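Local coordinates for protein Pgp2 (PDB 6XJ6) that determines the helical shape of Campylobacter cells, binding peptidoglycan through a pocket on its NTF2 domain and trimming it as a probable LD-carboxypeptidase, at residues K37-V41 with F53-I58; D179-W183 with T194-Y199; K232-I238 with R251-D257. Where two conformers were deposited one is given. Residue numbers count along the deposited sequence, not the author numbering.

Interaction 1 of 3, residues K37-V41 with F53-I58; sequences KILRV and FEQKEI
This beta hairpin illustrates one strand pair serving two environments. Strands 38-41 and 53-56 run antiparallel (176°), their axes 4.6 Å apart. Leu39 and Gln55 form a hydrogen-bonded pair (Leu39 N to Gln55 O 3.0 Å, Gln55 N to Leu39 O 2.9 Å), as do Val41 and Phe53, with Val41 N to Phe53 O 2.9 Å and a weak return bond. At the other end, past Ile38 and Lys56, Lys37 and Glu57 adopt positive phi, and Ile58 N reaches Lys37 O at 3.0 Å. On the buried face Phe53 (chi1 t) lays its ring beside Leu39 (CE2 to CD2 3.7 Å), its CB against Val41 CG2 (3.8 Å); Ile58 (chi1 p) turns CD1 under Leu39 CB (4.1 Å), so Leu39 fills the hollow between them. Helix 141-151 covers this side through Phe147, within the L,D-transpeptidase (YkuD) domain. Arg40 NE meets Glu54 OE1 at 2.7 Å, a salt bridge shared with Lys51, on the more exposed face; the other is mostly apolar, Gln55 OE1 being satisfied by Asn143.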
loop_
_atom_site.group_PDB
_atom_site.type_symbol
_atom_site.label_atom_id
_atom_site.label_comp_id
_atom_site.label_asym_id
_atom_site.label_seq_id
_atom_site.Cartn_x
_atom_site.Cartn_y
_atom_site.Cartn_z
ATOM N N LYS A 37 0.970 18.429 8.999
ATOM C CA LYS A 37 2.386 18.332 9.352
ATOM C C LYS A 37 2.579 17.515 10.629
ATOM O O LYS A 37 3.352 17.878 11.518
ATOM C CB LYS A 37 3.044 19.710 9.457
ATOM C CG LYS A 37 2.829 20.605 8.247
ATOM C CD LYS A 37 3.358 19.988 6.955
ATOM C CE LYS A 37 3.167 20.930 5.775
ATOM N NZ LYS A 37 3.504 20.283 4.480
ATOM N N ILE A 38 1.880 16.382 10.701
ATOM C CA ILE A 38 1.993 15.457 11.819
ATOM C C ILE A 38 2.363 14.093 11.265
ATOM O O ILE A 38 1.764 13.632 10.286
ATOM C CB ILE A 38 0.690 15.357 12.642
ATOM C CG1 ILE A 38 0.330 16.713 13.256
ATOM C CG2 ILE A 38 0.843 14.305 13.750
ATOM C CD1 ILE A 38 -1.013 16.744 13.987
ATOM N N LEU A 39 3.349 13.457 11.886
ATOM C CA LEU A 39 3.691 12.067 11.630
ATOM C C LEU A 39 3.486 11.285 12.919
ATOM O O LEU A 39 3.934 11.712 13.991
ATOM C CB LEU A 39 5.142 11.932 11.149
ATOM C CG LEU A 39 5.635 10.513 10.830
ATOM C CD1 LEU A 39 6.714 10.558 9.744
ATOM C CD2 LEU A 39 6.184 9.807 12.072
ATOM N N ARG A 40 2.788 10.157 12.815
ATOM C CA ARG A 40 2.562 9.265 13.940
ATOM C C ARG A 40 2.935 7.855 13.517
ATOM O O ARG A 40 2.830 7.502 12.342
ATOM C CB ARG A 40 1.095 9.304 14.392
ATOM C CG ARG A 40 0.707 10.610 15.062
ATOM C CD ARG A 40 -0.794 10.826 15.153
ATOM N NE ARG A 40 -1.074 11.999 15.976
ATOM C CZ ARG A 40 -2.195 12.715 15.934
ATOM N NH1 ARG A 40 -3.178 12.395 15.102
ATOM N NH2 ARG A 40 -2.329 13.766 16.733
ATOM N N VAL A 41 3.414 7.060 14.468
ATOM C CA VAL A 41 3.633 5.637 14.248
ATOM C C VAL A 41 2.659 4.873 15.123
ATOM O O VAL A 41 2.609 5.078 16.345
ATOM C CB VAL A 41 5.080 5.201 14.526
ATOM C CG1 VAL A 41 5.241 3.729 14.164
ATOM C CG2 VAL A 41 6.062 6.043 13.727
ATOM N N PHE A 53 4.613 6.714 18.542
ATOM C CA PHE A 53 5.468 7.844 18.220
ATOM C C PHE A 53 4.612 8.940 17.607
ATOM O O PHE A 53 3.631 8.669 16.903
ATOM C CB PHE A 53 6.584 7.452 17.240
ATOM C CG PHE A 53 7.446 8.610 16.811
ATOM C CD1 PHE A 53 8.599 8.924 17.505
ATOM C CD2 PHE A 53 7.108 9.380 15.711
ATOM C CE1 PHE A 53 9.386 9.992 17.130
ATOM C CE2 PHE A 53 7.898 10.452 15.328
ATOM C CZ PHE A 53 9.036 10.754 16.028
ATOM N N GLU A 54 4.997 10.180 17.880
ATOM C CA GLU A 54 4.336 11.318 17.269
ATOM C C GLU A 54 5.303 12.489 17.212
ATOM O O GLU A 54 6.021 12.758 18.180
ATOM C CB GLU A 54 3.096 11.711 18.077
ATOM C CG GLU A 54 2.420 12.984 17.614
ATOM C CD GLU A 54 1.231 13.313 18.478
ATOM O OE1 GLU A 54 0.152 12.737 18.235
ATOM O OE2 GLU A 54 1.390 14.106 19.433
ATOM N N GLN A 55 5.315 13.182 16.076
ATOM C CA GLN A 55 5.925 14.504 16.017
ATOM C C GLN A 55 5.014 15.435 15.235
ATOM O O GLN A 55 4.530 15.079 14.157
ATOM C CB GLN A 55 7.321 14.508 15.382
ATOM C CG GLN A 55 8.057 15.809 15.686
ATOM C CD GLN A 55 9.173 16.124 14.716
ATOM O OE1 GLN A 55 10.221 15.480 14.722
ATOM N NE2 GLN A 55 8.959 17.138 13.885
ATOM N N LYS A 56 4.794 16.623 15.786
ATOM C CA LYS A 56 4.070 17.678 15.098
ATOM C C LYS A 56 5.066 18.645 14.464
ATOM O O LYS A 56 6.267 18.619 14.746
ATOM C CB LYS A 56 3.115 18.382 16.072
ATOM C CG LYS A 56 2.141 17.398 16.756
ATOM C CD LYS A 56 1.120 18.074 17.668
ATOM C CE LYS A 56 0.186 17.037 18.285
ATOM N NZ LYS A 56 -0.739 17.606 19.308
ATOM N N GLU A 57 4.554 19.486 13.566
ATOM C CA GLU A 57 5.369 20.491 12.877
ATOM C C GLU A 57 6.524 19.856 12.095
ATOM O O GLU A 57 7.642 20.376 12.061
ATOM C CB GLU A 57 5.847 21.582 13.842
ATOM C CG GLU A 57 4.687 22.311 14.527
ATOM C CD GLU A 57 5.133 23.386 15.507
ATOM O OE1 GLU A 57 6.328 23.744 15.511
ATOM O OE2 GLU A 57 4.278 23.872 16.279
ATOM N N ILE A 58 6.252 18.722 11.455
ATOM C CA ILE A 58 7.231 18.074 10.588
ATOM C C ILE A 58 7.412 18.905 9.324
ATOM O O ILE A 58 6.609 19.799 9.033
ATOM C CB ILE A 58 6.806 16.638 10.217
ATOM C CG1 ILE A 58 5.657 16.674 9.197
ATOM C CG2 ILE A 58 6.436 15.853 11.467
ATOM C CD1 ILE A 58 5.093 15.317 8.820
#

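Interaction 2 of 3, residues D179-W183 with T194-Y199; sequences DLFTW and TYLSFY
Trp183 turns the NE1 edge of its indole to Tyr195 and Tyr199, with Phe198 beside its CB; it lies nearly parallel to Tyr195 (planes at 14°) but slid so far aside that the rings barely overlap, with the five-membered ring and Tyr195 centroids 5.1 Å apart. Residues 179-183 are a turn of helix 170-188, with Trp183 N bonded to Asp179 O at 2.8 Å. Residues 194-196 belong to the short helix 192-196, and the chain then bends through a type I turn from Leu196 to Tyr199, closed by Tyr199 N to Leu196 O at 3.1 Å. The closest CA atoms across the contact are those of Trp183 and Tyr195, 5.5 Å apart. With chi1 t and chi2 79°, Trp183 directs NE1 to Tyr199 OH, a 3.1 Å hydrogen bond in the plane of the indole; that hydroxyl also meets Glu286. The four rings of Trp183, Tyr195, Phe198 and Tyr199 make an aromatic cluster joining helix 170-188 to the short helix 192-196 and the turn that follows it, in the NTF2-like domain, the accessory domain whose pocket binds peptidoglycan. Phe198 (chi1 m) points its CB toward the long helix and offers a ring face to Trp183 CB, a CH-pi contact with CB 4.0 Å from the Phe198 ring centroid. Thr182 CG2 touches the edge of the same ring at CZ (3.7 Å), and Asp179 CB lies 3.8 Å from Phe198 CE2. Beyond the two segments, Lys280 makes a cation-pi contact with Phe198, while Phe223 packs edge-to-face with Tyr195, and Phe204 and Phe215 do so with Tyr199.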
loop_
_atom_site.group_PDB
_atom_site.type_symbol
_atom_site.label_atom_id
_atom_site.label_comp_id
_atom_site.label_asym_id
_atom_site.label_seq_id
_atom_site.Cartn_x
_atom_site.Cartn_y
_atom_site.Cartn_z
ATOM N N ASP A 179 -14.713 -10.262 -2.364
ATOM C CA ASP A 179 -14.387 -10.129 -3.781
ATOM C C ASP A 179 -13.063 -10.808 -4.107
ATOM O O ASP A 179 -12.933 -11.473 -5.143
ATOM C CB ASP A 179 -14.308 -8.652 -4.166
ATOM C CG ASP A 179 -15.664 -7.983 -4.240
ATOM O OD1 ASP A 179 -16.691 -8.691 -4.312
ATOM O OD2 ASP A 179 -15.692 -6.729 -4.246
ATOM N N LEU A 180 -12.062 -10.636 -3.239
ATOM C CA LEU A 180 -10.764 -11.268 -3.454
ATOM C C LEU A 180 -10.903 -12.776 -3.636
ATOM O O LEU A 180 -10.300 -13.361 -4.541
ATOM C CB LEU A 180 -9.849 -10.961 -2.271
ATOM C CG LEU A 180 -8.435 -11.540 -2.334
ATOM C CD1 LEU A 180 -7.616 -10.836 -3.402
ATOM C CD2 LEU A 180 -7.765 -11.427 -0.986
ATOM N N PHE A 181 -11.673 -13.430 -2.759
ATOM C CA PHE A 181 -11.798 -14.881 -2.853
ATOM C C PHE A 181 -12.713 -15.305 -3.996
ATOM O O PHE A 181 -12.572 -16.420 -4.513
ATOM C CB PHE A 181 -12.212 -15.463 -1.499
ATOM C CG PHE A 181 -11.063 -15.561 -0.551
ATOM C CD1 PHE A 181 -10.223 -16.660 -0.581
ATOM C CD2 PHE A 181 -10.769 -14.525 0.310
ATOM C CE1 PHE A 181 -9.134 -16.740 0.257
ATOM C CE2 PHE A 181 -9.675 -14.598 1.150
ATOM C CZ PHE A 181 -8.858 -15.708 1.124
ATOM N N THR A 182 -13.635 -14.433 -4.413
ATOM C CA THR A 182 -14.443 -14.707 -5.595
ATOM C C THR A 182 -13.592 -14.616 -6.852
ATOM O O THR A 182 -13.713 -15.449 -7.761
ATOM C CB THR A 182 -15.603 -13.711 -5.659
ATOM O OG1 THR A 182 -16.396 -13.818 -4.464
ATOM C CG2 THR A 182 -16.489 -13.972 -6.880
ATOM N N TRP A 183 -12.717 -13.612 -6.907
ATOM C CA TRP A 183 -11.754 -13.493 -7.995
ATOM C C TRP A 183 -10.807 -14.688 -8.020
ATOM O O TRP A 183 -10.523 -15.244 -9.089
ATOM C CB TRP A 183 -11.009 -12.171 -7.795
ATOM C CG TRP A 183 -9.754 -11.916 -8.594
ATOM C CD1 TRP A 183 -9.665 -11.511 -9.895
ATOM C CD2 TRP A 183 -8.415 -11.975 -8.100
ATOM N NE1 TRP A 183 -8.351 -11.343 -10.247
ATOM C CE2 TRP A 183 -7.562 -11.618 -9.160
ATOM C CE3 TRP A 183 -7.854 -12.301 -6.863
ATOM C CZ2 TRP A 183 -6.175 -11.577 -9.021
ATOM C CZ3 TRP A 183 -6.482 -12.270 -6.726
ATOM C CH2 TRP A 183 -5.656 -11.910 -7.801
ATOM N N THR A 194 -16.126 -14.015 -15.114
ATOM C CA THR A 194 -16.125 -13.581 -13.719
ATOM C C THR A 194 -14.788 -12.951 -13.347
ATOM O O THR A 194 -14.744 -11.908 -12.685
ATOM C CB THR A 194 -16.446 -14.760 -12.799
ATOM O OG1 THR A 194 -17.718 -15.315 -13.156
ATOM C CG2 THR A 194 -16.491 -14.306 -11.339
ATOM N N TYR A 195 -13.686 -13.579 -13.760
ATOM C CA TYR A 195 -12.356 -13.046 -13.474
ATOM C C TYR A 195 -12.217 -11.619 -13.992
ATOM O O TYR A 195 -11.805 -10.714 -13.257
ATOM C CB TYR A 195 -11.319 -13.974 -14.109
ATOM C CG TYR A 195 -9.878 -13.509 -14.080
ATOM C CD1 TYR A 195 -9.310 -12.917 -15.201
ATOM C CD2 TYR A 195 -9.073 -13.704 -12.961
ATOM C CE1 TYR A 195 -7.995 -12.508 -15.203
ATOM C CE2 TYR A 195 -7.747 -13.295 -12.954
ATOM C CZ TYR A 195 -7.217 -12.705 -14.082
ATOM O OH TYR A 195 -5.900 -12.294 -14.099
ATOM N N LEU A 196 -12.587 -11.394 -15.253
ATOM C CA LEU A 196 -12.433 -10.076 -15.859
ATOM C C LEU A 196 -13.341 -9.024 -15.240
ATOM O O LEU A 196 -13.035 -7.831 -15.332
ATOM C CB LEU A 196 -12.690 -10.152 -17.363
ATOM C CG LEU A 196 -11.675 -10.953 -18.177
ATOM C CD1 LEU A 196 -12.138 -11.088 -19.616
ATOM C CD2 LEU A 196 -10.303 -10.293 -18.113
ATOM N N SER A 197 -14.445 -9.425 -14.609
ATOM C CA SER A 197 -15.332 -8.453 -13.979
ATOM C C SER A 197 -14.663 -7.697 -12.838
ATOM O O SER A 197 -15.203 -6.679 -12.391
ATOM C CB SER A 197 -16.590 -9.151 -13.453
ATOM O OG SER A 197 -16.325 -9.881 -12.268
ATOM N N PHE A 198 -13.517 -8.164 -12.350
ATOM C CA PHE A 198 -12.829 -7.512 -11.248
ATOM C C PHE A 198 -11.755 -6.541 -11.709
ATOM O O PHE A 198 -10.994 -6.043 -10.878
ATOM C CB PHE A 198 -12.230 -8.555 -10.303
ATOM C CG PHE A 198 -13.264 -9.333 -9.550
ATOM C CD1 PHE A 198 -13.586 -10.622 -9.923
ATOM C CD2 PHE A 198 -13.935 -8.758 -8.486
ATOM C CE1 PHE A 198 -14.541 -11.332 -9.236
ATOM C CE2 PHE A 198 -14.897 -9.463 -7.794
ATOM C CZ PHE A 198 -15.205 -10.752 -8.173
ATOM N N TYR A 199 -11.687 -6.250 -13.004
ATOM C CA TYR A 199 -10.740 -5.285 -13.543
ATOM C C TYR A 199 -11.499 -4.080 -14.076
ATOM O O TYR A 199 -12.594 -4.220 -14.630
ATOM C CB TYR A 199 -9.871 -5.922 -14.633
ATOM C CG TYR A 199 -8.990 -7.009 -14.055
ATOM C CD1 TYR A 199 -7.694 -6.741 -13.644
ATOM C CD2 TYR A 199 -9.473 -8.299 -13.892
ATOM C CE1 TYR A 199 -6.898 -7.728 -13.088
ATOM C CE2 TYR A 199 -8.690 -9.288 -13.337
ATOM C CZ TYR A 199 -7.407 -9.008 -12.940
ATOM O OH TYR A 199 -6.631 -9.994 -12.380
#

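Interaction 3 of 3, residues K232-I238 with R251-D257; sequences KFSDINI and RISFYED
A beta bulge interrupts this antiparallel hairpin of the NTF2-like domain, which keeps its ladder on both sides of a corner while water serves the bulge. Strand 232-234 crosses 251-257 at 139°, axes 4.8 Å apart; past Asp235, strand 236-238 runs at 175° to it, at 4.7 Å. Lys232 pairs with Asp257 (Lys232 N to Asp257 O 2.9 Å, Asp257 N to Lys232 O 2.8 Å), and Ser234 with Tyr255 (Ser234 N to Tyr255 O 3.0 Å, Tyr255 N to Ser234 O 2.8 Å). Asp235 (phi/psi 54/49) is the extra residue; then Asn237 and Ser253 exchange N to O bonds of 2.9 Å each way. Water 1 donates to Asp235 O at 2.7 Å and is hydrogen-bonded to Ser253 OG at 3.1 Å. Water 2 accepts from Arg251 NE (2.9 Å) and donates weakly to Asn237 O (3.2 Å); Asn237 OD1 accepts from Asp24 N. On the side of Phe233, Ile238 and Ile252, facing helix 170-188, Phe254 (chi1 p) sets its ring obliquely against Phe233 (CE1 to CE1 3.6 Å), and Ile238 CG1 meets Ile252 CG2 at 3.9 Å. Asp257 OD1 forms a salt bridge with Arg266, while Asp257 OD2 accepts a 3.0 Å hydrogen bond from Ser234 OG.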
loop_
_atom_site.group_PDB
_atom_site.type_symbol
_atom_site.label_atom_id
_atom_site.label_comp_id
_atom_site.label_asym_id
_atom_site.label_seq_id
_atom_site.Cartn_x
_atom_site.Cartn_y
_atom_site.Cartn_z
ATOM N N LYS A 232 -3.564 -21.237 -2.775
ATOM C CA LYS A 232 -3.878 -20.780 -1.428
ATOM C C LYS A 232 -3.320 -19.382 -1.209
ATOM O O LYS A 232 -2.191 -19.085 -1.614
ATOM C CB LYS A 232 -3.281 -21.723 -0.378
ATOM C CG LYS A 232 -4.147 -22.934 -0.077
ATOM C CD LYS A 232 -3.426 -23.915 0.837
ATOM C CE LYS A 232 -2.661 -24.964 0.042
ATOM N NZ LYS A 232 -1.401 -25.377 0.720
ATOM N N PHE A 233 -4.117 -18.526 -0.571
ATOM C CA PHE A 233 -3.686 -17.196 -0.169
ATOM C C PHE A 233 -3.391 -17.200 1.324
ATOM O O PHE A 233 -4.113 -17.826 2.109
ATOM C CB PHE A 233 -4.763 -16.142 -0.444
ATOM C CG PHE A 233 -5.029 -15.876 -1.899
ATOM C CD1 PHE A 233 -4.270 -16.465 -2.899
ATOM C CD2 PHE A 233 -6.052 -15.011 -2.264
ATOM C CE1 PHE A 233 -4.530 -16.192 -4.237
ATOM C CE2 PHE A 233 -6.316 -14.742 -3.595
ATOM C CZ PHE A 233 -5.560 -15.334 -4.580
ATOM N N SER A 234 -2.326 -16.507 1.715
ATOM C CA SER A 234 -2.000 -16.367 3.125
ATOM C C SER A 234 -1.370 -15.003 3.359
ATOM O O SER A 234 -1.040 -14.276 2.419
ATOM C CB SER A 234 -1.086 -17.497 3.609
ATOM O OG SER A 234 0.174 -17.451 2.976
ATOM N N ASP A 235 -1.226 -14.653 4.635
ATOM C CA ASP A 235 -0.608 -13.395 5.055
ATOM C C ASP A 235 -1.280 -12.193 4.389
ATOM O O ASP A 235 -0.626 -11.309 3.839
ATOM C CB ASP A 235 0.902 -13.410 4.793
ATOM C CG ASP A 235 1.637 -12.279 5.502
ATOM O OD1 ASP A 235 1.152 -11.800 6.548
ATOM O OD2 ASP A 235 2.708 -11.868 5.007
ATOM N N ILE A 236 -2.607 -12.156 4.444
ATOM C CA ILE A 236 -3.354 -11.106 3.757
ATOM C C ILE A 236 -3.335 -9.829 4.583
ATOM O O ILE A 236 -3.716 -9.824 5.762
ATOM C CB ILE A 236 -4.793 -11.552 3.470
ATOM C CG1 ILE A 236 -4.795 -12.793 2.573
ATOM C CG2 ILE A 236 -5.571 -10.423 2.784
ATOM C CD1 ILE A 236 -6.147 -13.479 2.514
ATOM N N ASN A 237 -2.894 -8.739 3.952
ATOM C CA ASN A 237 -2.924 -7.403 4.531
ATOM C C ASN A 237 -3.732 -6.513 3.605
ATOM O O ASN A 237 -3.433 -6.433 2.409
ATOM C CB ASN A 237 -1.522 -6.812 4.628
ATOM C CG ASN A 237 -0.627 -7.562 5.581
ATOM O OD1 ASN A 237 -1.083 -8.065 6.609
ATOM N ND2 ASN A 237 0.663 -7.615 5.268
ATOM N N ILE A 238 -4.751 -5.865 4.155
ATOM C CA ILE A 238 -5.584 -4.935 3.407
ATOM C C ILE A 238 -5.454 -3.575 4.064
ATOM O O ILE A 238 -5.611 -3.451 5.285
ATOM C CB ILE A 238 -7.046 -5.411 3.346
ATOM C CG1 ILE A 238 -7.104 -6.710 2.540
ATOM C CG2 ILE A 238 -7.946 -4.342 2.736
ATOM C CD1 ILE A 238 -8.479 -7.279 2.372
ATOM N N ARG A 251 -5.008 -1.164 -0.814
ATOM C CA ARG A 251 -3.937 -2.063 -1.214
ATOM C C ARG A 251 -4.195 -3.410 -0.555
ATOM O O ARG A 251 -4.507 -3.465 0.635
ATOM C CB ARG A 251 -2.579 -1.524 -0.779
ATOM C CG ARG A 251 -1.441 -2.298 -1.366
ATOM C CD ARG A 251 -0.123 -1.880 -0.775
ATOM N NE ARG A 251 0.187 -2.762 0.328
ATOM C CZ ARG A 251 1.401 -3.183 0.655
ATOM N NH1 ARG A 251 2.470 -2.785 -0.020
ATOM N NH2 ARG A 251 1.539 -4.004 1.682
ATOM N N ILE A 252 -4.089 -4.482 -1.332
ATOM C CA ILE A 252 -4.270 -5.845 -0.836
ATOM C C ILE A 252 -3.003 -6.605 -1.179
ATOM O O ILE A 252 -2.691 -6.780 -2.358
ATOM C CB ILE A 252 -5.484 -6.535 -1.479
ATOM C CG1 ILE A 252 -6.751 -5.693 -1.304
ATOM C CG2 ILE A 252 -5.660 -7.935 -0.872
ATOM C CD1 ILE A 252 -7.966 -6.240 -2.019
ATOM N N SER A 253 -2.282 -7.065 -0.164
ATOM C CA SER A 253 -1.088 -7.864 -0.375
ATOM C C SER A 253 -1.265 -9.218 0.289
ATOM O O SER A 253 -1.970 -9.352 1.295
ATOM C CB SER A 253 0.175 -7.161 0.148
ATOM O OG SER A 253 0.118 -6.931 1.541
ATOM N N PHE A 254 -0.638 -10.231 -0.290
ATOM C CA PHE A 254 -0.779 -11.585 0.222
ATOM C C PHE A 254 0.261 -12.460 -0.448
ATOM O O PHE A 254 0.837 -12.090 -1.475
ATOM C CB PHE A 254 -2.187 -12.146 -0.018
ATOM C CG PHE A 254 -2.647 -12.072 -1.451
ATOM C CD1 PHE A 254 -2.493 -13.148 -2.300
ATOM C CD2 PHE A 254 -3.245 -10.918 -1.939
ATOM C CE1 PHE A 254 -2.922 -13.082 -3.610
ATOM C CE2 PHE A 254 -3.670 -10.846 -3.254
ATOM C CZ PHE A 254 -3.513 -11.926 -4.084
ATOM N N TYR A 255 0.500 -13.621 0.156
ATOM C CA TYR A 255 1.325 -14.658 -0.443
ATOM C C TYR A 255 0.435 -15.604 -1.229
ATOM O O TYR A 255 -0.652 -15.980 -0.776
ATOM C CB TYR A 255 2.055 -15.476 0.624
ATOM C CG TYR A 255 3.200 -14.780 1.317
ATOM C CD1 TYR A 255 3.210 -14.631 2.698
ATOM C CD2 TYR A 255 4.283 -14.294 0.598
ATOM C CE1 TYR A 255 4.260 -14.006 3.342
ATOM C CE2 TYR A 255 5.338 -13.667 1.237
ATOM C CZ TYR A 255 5.321 -13.526 2.605
ATOM O OH TYR A 255 6.374 -12.903 3.238
ATOM N N GLU A 256 0.911 -16.000 -2.399
ATOM C CA GLU A 256 0.244 -16.968 -3.252
ATOM C C GLU A 256 1.030 -18.263 -3.136
ATOM O O GLU A 256 2.218 -18.293 -3.464
ATOM C CB GLU A 256 0.266 -16.464 -4.693
ATOM C CG GLU A 256 -0.609 -17.221 -5.647
ATOM C CD GLU A 256 -0.858 -16.435 -6.916
ATOM O OE1 GLU A 256 -0.028 -16.524 -7.844
ATOM O OE2 GLU A 256 -1.871 -15.704 -6.971
ATOM N N ASP A 257 0.379 -19.319 -2.649
ATOM C CA ASP A 257 1.036 -20.587 -2.369
ATOM C C ASP A 257 0.459 -21.669 -3.267
ATOM O O ASP A 257 -0.754 -21.730 -3.488
ATOM C CB ASP A 257 0.858 -20.998 -0.898
ATOM C CG ASP A 257 1.535 -20.038 0.068
ATOM O OD1 ASP A 257 2.671 -19.604 -0.215
ATOM O OD2 ASP A 257 0.927 -19.718 1.113
HETATM O O HOH W 1 1.109 -9.642 2.611
HETATM O O HOH W 2 -1.651 -3.764 2.263
#

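In the fold
The three contacts, all partly buried, divide between two domains. Interaction 3 lies nearest the chain's centre, its own centre about 12 Å away; those of interactions 1 and 2 are about 20 Å from it, on opposite sides. Interaction 1 stands alone in the catalytic domain, its Leu39 side chain about 10 Å from those of the predicted nucleophile Cys136 and the predicted proton donor/acceptor His119. Interactions 2 and 3 share the NTF2-like domain and touch: Phe181 CZ lies 3.8 Å from Ile236 CD1. Helix 170-188 thus joins an aromatic cluster to a curved sheet. Each hairpin packs one mostly apolar side on a helix, Gln55 and Glu256 being exceptions, whereas interaction 2, with no strand ladder, relies mainly on side chains.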